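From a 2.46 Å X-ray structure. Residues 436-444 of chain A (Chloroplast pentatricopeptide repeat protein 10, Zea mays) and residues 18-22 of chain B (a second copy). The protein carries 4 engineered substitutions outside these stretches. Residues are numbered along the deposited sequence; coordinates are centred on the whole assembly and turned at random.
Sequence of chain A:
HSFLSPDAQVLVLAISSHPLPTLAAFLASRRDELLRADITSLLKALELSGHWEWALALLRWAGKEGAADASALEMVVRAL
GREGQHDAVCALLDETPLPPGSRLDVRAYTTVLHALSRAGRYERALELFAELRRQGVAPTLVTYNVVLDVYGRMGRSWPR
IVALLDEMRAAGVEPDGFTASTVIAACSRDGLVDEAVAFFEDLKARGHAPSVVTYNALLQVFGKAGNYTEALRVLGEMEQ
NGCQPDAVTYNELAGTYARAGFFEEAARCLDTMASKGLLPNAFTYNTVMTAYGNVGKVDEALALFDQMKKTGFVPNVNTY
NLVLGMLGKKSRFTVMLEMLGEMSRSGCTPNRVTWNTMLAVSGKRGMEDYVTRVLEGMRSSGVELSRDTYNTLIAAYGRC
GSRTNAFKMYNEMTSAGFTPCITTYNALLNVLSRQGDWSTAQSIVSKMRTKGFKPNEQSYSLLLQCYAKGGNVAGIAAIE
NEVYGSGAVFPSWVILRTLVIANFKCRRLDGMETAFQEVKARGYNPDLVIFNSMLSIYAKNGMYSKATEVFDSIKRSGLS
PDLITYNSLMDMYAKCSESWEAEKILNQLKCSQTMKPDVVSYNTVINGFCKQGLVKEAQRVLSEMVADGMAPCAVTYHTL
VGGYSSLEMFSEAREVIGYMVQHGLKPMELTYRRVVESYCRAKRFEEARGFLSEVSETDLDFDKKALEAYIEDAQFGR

Chain A 436-444: GDWSTAQSI
Chain B 18-22: HPLPT

A single hydrogen bond joins these two stretches, and it runs from backbone to side chain: the amide of Leu20(B) donates to the hydroxyl of Ser439(A), with Leu20(B) N 3.2 Å from Ser439(A) OG and an N-H...O angle of 170°, almost straight. Everything else across this small contact, which buries 203 Å² counting both sides, is van der Waals packing around that bond.

The chain A stretch begins with Gly436(A), the first residue after a helix to leave helical angles. Its phi/psi of 85/-4 would jam a CB against the preceding carbonyl oxygen, so glycine suits the turn. Asp437(A), at -62/72, is the N-cap of the next helix, which starts at Trp438(A) and continues past Ile444(A). With chi1 at -161° (t) and chi2 at -52°, its carboxylate turns back to the open end of the helix, where OD1 accepts from Thr440(A) N at 3.2 Å; aspartate is apt because its short side chain can reach an amide that has no carbonyl partner in the first turn. OD1 is crowded in the model, so its exact place is less sure. Behind the cap the i to i+4 ladder begins: Ala441(A) N lies 3.2 Å from Asp437(A) O, Gln442(A) N 2.7 Å from Trp438(A) O, and Ser443(A) N 3.3 Å from Ser439(A) O.

Ser439(A), at -61/-42 in the first turn, points its CB toward chain B and takes the t rotamer (chi1 -166°). The nearest CA pair across the stretches is Ser439(A) CA to Leu20(B) CA, 6.0 Å, a spacing that a side chain as short as serine's can bridge. Its OG also lies 3.9 Å from Pro19(B) CA, 3.8 Å from Leu20(B) CB and 3.9 Å from Pro21(B) CD, so one small polar group sits against three successive residues. Ser443(A), one turn further on, also directs its CB toward chain B (chi1 158°, t) and brings it 4.3 Å from Pro21(B) CG.

In chain B, His18(B) and Pro19(B) are extended, at -72/140 and -56/156; Leu20(B), Pro21(B) and Thr22(B) then take helical angles, -78/-35, -70/-26 and -100/-8. Prolines flank Leu20(B) and have no amide hydrogen, so of these three residues only Leu20(B) can donate from its backbone. Its CB points toward chain A, with chi1 -114° and chi2 11°, both between wells, and CD2 comes 4.1 Å from Asp437(A) OD1, a loose apolar approach to the capping side chain. Pro21(B), C-gamma endo, directs its CB toward chain A, and its ring offers a compact apolar surface to both serines. The CB of Pro19(B), C-gamma exo, is directed sideways, and little of the residue is covered. The CB of His18(B) points away from chain A (chi1 -161°, chi2 131°); its NE2 is hydrogen-bonded to Thr22(B) OG1 at 2.8 Å, with Thr22(B) in the p rotamer (chi1 39°), tying together the ends of the segment that presents Leu20(B).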

# COMPACT_ATOMS: atom_id res chain seq x y z
N GLY A 436 26.75 -3.76 -0.04
CA GLY A 436 27.45 -3.63 -1.29
C GLY A 436 28.37 -4.81 -1.49
O GLY A 436 29.00 -4.94 -2.53
N ASP A 437 28.44 -5.66 -0.49
CA ASP A 437 29.35 -6.79 -0.51
C ASP A 437 29.02 -7.73 -1.65
O ASP A 437 28.51 -8.82 -1.43
CB ASP A 437 29.25 -7.53 0.81
CG ASP A 437 30.43 -8.41 1.06
OD1 ASP A 437 30.77 -9.21 0.19
OD2 ASP A 437 31.02 -8.28 2.15
N TRP A 438 29.32 -7.30 -2.86
CA TRP A 438 28.95 -8.05 -4.05
C TRP A 438 29.81 -9.26 -4.26
O TRP A 438 29.40 -10.20 -4.91
CB TRP A 438 29.07 -7.15 -5.26
CG TRP A 438 30.40 -6.53 -5.39
CD1 TRP A 438 30.76 -5.30 -4.96
CD2 TRP A 438 31.55 -7.10 -6.00
NE1 TRP A 438 32.07 -5.06 -5.27
CE2 TRP A 438 32.58 -6.16 -5.91
CE3 TRP A 438 31.80 -8.31 -6.63
CZ2 TRP A 438 33.84 -6.40 -6.41
CZ3 TRP A 438 33.05 -8.55 -7.12
CH2 TRP A 438 34.05 -7.60 -7.01
N SER A 439 31.02 -9.23 -3.74
CA SER A 439 31.93 -10.32 -3.93
C SER A 439 31.31 -11.56 -3.34
O SER A 439 31.35 -12.64 -3.91
CB SER A 439 33.26 -10.01 -3.28
OG SER A 439 34.27 -10.90 -3.72
N THR A 440 30.70 -11.40 -2.18
CA THR A 440 30.05 -12.51 -1.55
C THR A 440 28.76 -12.78 -2.29
O THR A 440 28.30 -13.90 -2.37
CB THR A 440 29.72 -12.21 -0.10
OG1 THR A 440 30.80 -11.48 0.49
CG2 THR A 440 29.50 -13.49 0.65
N ALA A 441 28.19 -11.72 -2.85
CA ALA A 441 26.92 -11.86 -3.53
C ALA A 441 27.08 -12.76 -4.72
O ALA A 441 26.22 -13.57 -5.03
CB ALA A 441 26.43 -10.52 -3.95
N GLN A 442 28.21 -12.62 -5.40
CA GLN A 442 28.53 -13.48 -6.50
C GLN A 442 28.61 -14.87 -5.97
O GLN A 442 27.75 -15.69 -6.24
CB GLN A 442 29.87 -13.10 -7.10
CG GLN A 442 29.84 -11.83 -7.90
CD GLN A 442 31.15 -11.54 -8.54
OE1 GLN A 442 32.18 -12.10 -8.18
NE2 GLN A 442 31.14 -10.65 -9.51
N SER A 443 29.63 -15.13 -5.16
CA SER A 443 29.90 -16.45 -4.61
C SER A 443 28.66 -17.22 -4.18
O SER A 443 28.68 -18.44 -4.09
CB SER A 443 30.84 -16.33 -3.42
OG SER A 443 30.73 -17.45 -2.58
N ILE A 444 27.59 -16.48 -3.93
CA ILE A 444 26.34 -17.05 -3.51
C ILE A 444 25.52 -17.49 -4.71
O ILE A 444 25.01 -18.61 -4.73
CB ILE A 444 25.55 -16.00 -2.74
CG1 ILE A 444 26.02 -15.98 -1.29
CG2 ILE A 444 24.07 -16.28 -2.81
CD1 ILE A 444 25.27 -14.99 -0.45
N HIS B 18 41.88 -9.39 -4.70
CA HIS B 18 41.47 -10.75 -4.38
C HIS B 18 40.02 -10.79 -3.91
O HIS B 18 39.56 -9.92 -3.18
CB HIS B 18 42.39 -11.33 -3.30
CG HIS B 18 42.34 -12.82 -3.22
ND1 HIS B 18 43.48 -13.60 -3.19
CD2 HIS B 18 41.30 -13.68 -3.15
CE1 HIS B 18 43.14 -14.87 -3.11
NE2 HIS B 18 41.82 -14.95 -3.08
N PRO B 19 39.32 -11.83 -4.36
CA PRO B 19 37.94 -12.08 -3.95
C PRO B 19 37.89 -12.18 -2.44
O PRO B 19 38.90 -12.50 -1.80
CB PRO B 19 37.63 -13.43 -4.58
CG PRO B 19 38.50 -13.48 -5.79
CD PRO B 19 39.77 -12.76 -5.42
N LEU B 20 36.73 -11.91 -1.87
CA LEU B 20 36.56 -11.90 -0.43
C LEU B 20 36.44 -13.25 0.28
O LEU B 20 36.93 -13.40 1.39
CB LEU B 20 35.36 -11.03 -0.07
CG LEU B 20 35.61 -9.75 0.71
CD1 LEU B 20 37.07 -9.45 0.75
CD2 LEU B 20 34.84 -8.60 0.11
N PRO B 21 35.81 -14.22 -0.37
CA PRO B 21 35.60 -15.54 0.25
C PRO B 21 36.88 -16.36 0.41
O PRO B 21 36.95 -17.22 1.29
CB PRO B 21 34.64 -16.23 -0.72
CG PRO B 21 34.86 -15.54 -2.03
CD PRO B 21 35.15 -14.11 -1.68
N THR B 22 37.87 -16.10 -0.43
CA THR B 22 39.10 -16.85 -0.42
C THR B 22 40.22 -16.13 0.30
O THR B 22 41.28 -16.69 0.53
CB THR B 22 39.52 -17.10 -1.84
OG1 THR B 22 39.23 -15.94 -2.61
CG2 THR B 22 38.72 -18.22 -2.39